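PDB 4FQD: NikO protein from Streptomyces tendae, which transfers an enolpyruvyl group as an enzyme essential in nikkomycin biosynthesis, and belongs to the MurA subfamily of EPSP synthases. Local coordinates for the interface of chains A and B. Sequence-based numbering; all coordinates share one arbitrary frame. Chains: chain A/B, NikO protein.

The interface of chains A and B. Residues chain A 331-333, 335, 361, 363; chain B 331-333, 361.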
loop_
_atom_site.group_PDB
_atom_site.type_symbol
_atom_site.label_atom_id
_atom_site.label_comp_id
_atom_site.label_asym_id
_atom_site.label_seq_id
_atom_site.Cartn_x
_atom_site.Cartn_y
_atom_site.Cartn_z
ATOM N N GLU A 331 -0.100 -4.636 -5.855
ATOM C CA GLU A 331 -0.005 -4.289 -4.444
ATOM C C GLU A 331 -0.799 -3.011 -4.197
ATOM O O GLU A 331 -0.697 -2.046 -4.957
ATOM C CB GLU A 331 1.455 -4.163 -3.983
ATOM C CG GLU A 331 2.186 -2.899 -4.411
ATOM C CD GLU A 331 2.013 -1.748 -3.429
ATOM O OE1 GLU A 331 2.505 -0.641 -3.727
ATOM O OE2 GLU A 331 1.390 -1.948 -2.364
ATOM N N PHE A 332 -1.610 -3.015 -3.147
ATOM C CA PHE A 332 -2.465 -1.872 -2.856
ATOM C C PHE A 332 -2.886 -1.842 -1.396
ATOM O O PHE A 332 -2.615 -2.772 -0.635
ATOM C CB PHE A 332 -3.706 -1.889 -3.753
ATOM C CG PHE A 332 -4.634 -3.039 -3.484
ATOM C CD1 PHE A 332 -4.432 -4.265 -4.094
ATOM C CD2 PHE A 332 -5.710 -2.893 -2.623
ATOM C CE1 PHE A 332 -5.283 -5.326 -3.849
ATOM C CE2 PHE A 332 -6.563 -3.948 -2.373
ATOM C CZ PHE A 332 -6.350 -5.168 -2.988
ATOM N N THR A 333 -3.562 -0.766 -1.016
ATOM C CA THR A 333 -4.034 -0.605 0.349
ATOM C C THR A 333 -5.519 -0.269 0.369
ATOM O O THR A 333 -5.945 0.732 -0.205
ATOM C CB THR A 333 -3.260 0.506 1.081
ATOM O OG1 THR A 333 -1.869 0.163 1.142
ATOM C CG2 THR A 333 -3.793 0.686 2.490
ATOM N N MET A 335 -8.416 1.426 1.735
ATOM C CA MET A 335 -8.537 2.615 2.572
ATOM C C MET A 335 -9.863 3.338 2.353
ATOM O O MET A 335 -10.597 3.042 1.410
ATOM C CB MET A 335 -7.365 3.563 2.315
ATOM C CG MET A 335 -7.208 3.957 0.858
ATOM S SD MET A 335 -5.743 4.957 0.550
ATOM C CE MET A 335 -5.960 5.336 -1.187
ATOM N N ARG A 361 -2.992 -4.620 1.771
ATOM C CA ARG A 361 -2.894 -3.989 3.081
ATOM C C ARG A 361 -4.233 -3.414 3.525
ATOM O O ARG A 361 -4.882 -2.675 2.785
ATOM C CB ARG A 361 -1.835 -2.887 3.074
ATOM C CG ARG A 361 -1.457 -2.402 4.462
ATOM C CD ARG A 361 -0.444 -1.280 4.390
ATOM N NE ARG A 361 0.436 -1.270 5.554
ATOM C CZ ARG A 361 1.638 -1.834 5.583
ATOM N NH1 ARG A 361 2.109 -2.449 4.508
ATOM N NH2 ARG A 361 2.373 -1.780 6.685
ATOM N N ALA A 363 -6.310 -0.931 5.797
ATOM C CA ALA A 363 -6.135 0.328 6.514
ATOM C C ALA A 363 -7.455 0.895 7.029
ATOM O O ALA A 363 -7.560 2.091 7.301
ATOM C CB ALA A 363 -5.426 1.346 5.636
ATOM N N GLU B 331 -1.189 5.265 -5.627
ATOM C CA GLU B 331 -1.126 4.797 -4.253
ATOM C C GLU B 331 -0.235 3.562 -4.218
ATOM O O GLU B 331 -0.524 2.566 -4.880
ATOM C CB GLU B 331 -2.534 4.466 -3.747
ATOM C CG GLU B 331 -2.592 3.859 -2.356
ATOM C CD GLU B 331 -2.431 2.351 -2.363
ATOM O OE1 GLU B 331 -3.153 1.676 -3.126
ATOM O OE2 GLU B 331 -1.574 1.842 -1.611
ATOM N N PHE B 332 0.850 3.625 -3.455
ATOM C CA PHE B 332 1.779 2.502 -3.392
ATOM C C PHE B 332 2.516 2.421 -2.061
ATOM O O PHE B 332 2.426 3.324 -1.228
ATOM C CB PHE B 332 2.786 2.563 -4.546
ATOM C CG PHE B 332 3.804 3.663 -4.412
ATOM C CD1 PHE B 332 3.499 4.958 -4.799
ATOM C CD2 PHE B 332 5.070 3.398 -3.910
ATOM C CE1 PHE B 332 4.434 5.971 -4.680
ATOM C CE2 PHE B 332 6.009 4.406 -3.789
ATOM C CZ PHE B 332 5.691 5.694 -4.174
ATOM N N THR B 333 3.249 1.329 -1.878
ATOM C CA THR B 333 4.039 1.123 -0.675
ATOM C C THR B 333 5.481 0.796 -1.041
ATOM O O THR B 333 5.742 -0.149 -1.788
ATOM C CB THR B 333 3.467 -0.025 0.183
ATOM O OG1 THR B 333 2.120 0.283 0.566
ATOM C CG2 THR B 333 4.310 -0.228 1.431
ATOM N N ARG B 361 3.432 5.024 1.227
ATOM C CA ARG B 361 3.705 4.357 2.493
ATOM C C ARG B 361 5.102 3.747 2.500
ATOM O O ARG B 361 5.497 3.058 1.558
ATOM C CB ARG B 361 2.661 3.278 2.785
ATOM C CG ARG B 361 2.853 2.598 4.132
ATOM C CD ARG B 361 1.896 1.434 4.318
ATOM N NE ARG B 361 0.504 1.866 4.401
ATOM C CZ ARG B 361 -0.136 2.112 5.540
ATOM N NH1 ARG B 361 0.490 1.971 6.700
ATOM N NH2 ARG B 361 -1.403 2.498 5.519
HETATM O O HOH W 1 -0.834 2.405 2.387
HETATM O O HOH W 2 1.457 -2.101 1.881
#
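Strand 331-334 of this EPSP synthase-family enzyme, with the end of strand 356-362 beside it, meets its own copy across a two-fold axis of the deposited dimer, an interface that may or may not persist in solution. In A:Glu331 CG sits in the crowded position between the backbone N and the carbonyl carbon (chi1 76°), and the side chain crosses B:Thr333 obliquely, so that OE1, through its syn lone pair, accepts a hydrogen bond of 2.8 Å from the backbone N of B:Thr333. The twin carboxylate, on a chain likewise bent at chi2, reaches the same target by another route: B:Glu331 has CG anti to its backbone N, and its contacts are weaker, OE1 lying 3.3 Å from A:Thr333 N and OE2 3.2 Å from A:Thr333 OG1. The two carboxylates, OE2 to OE2 4.9 Å, would probably disfavour each other's charge. Along the same axis the arginines meet tip to tip with guanidinium planes 18° apart, and A:Arg361 NE lies over the rim of the B:Arg361 face, 3.1 Å above its plane. Water may ease the pairing of the two presumably cationic groups: A:Thr333 OG1 lies 2.8 Å from water 1, which also meets B:Arg361 NE, while A:Arg361 NH1 and B:Thr333 OG1 share water 2. The two chains differ at chi3, extended in A:Arg361 but bent in B:Arg361 (-66°). An alanine in place of B:Arg361 would remove the guanidinium that lies against A:Arg361 NE, together with the NE that holds water 1, and would probably leave that water less firmly held.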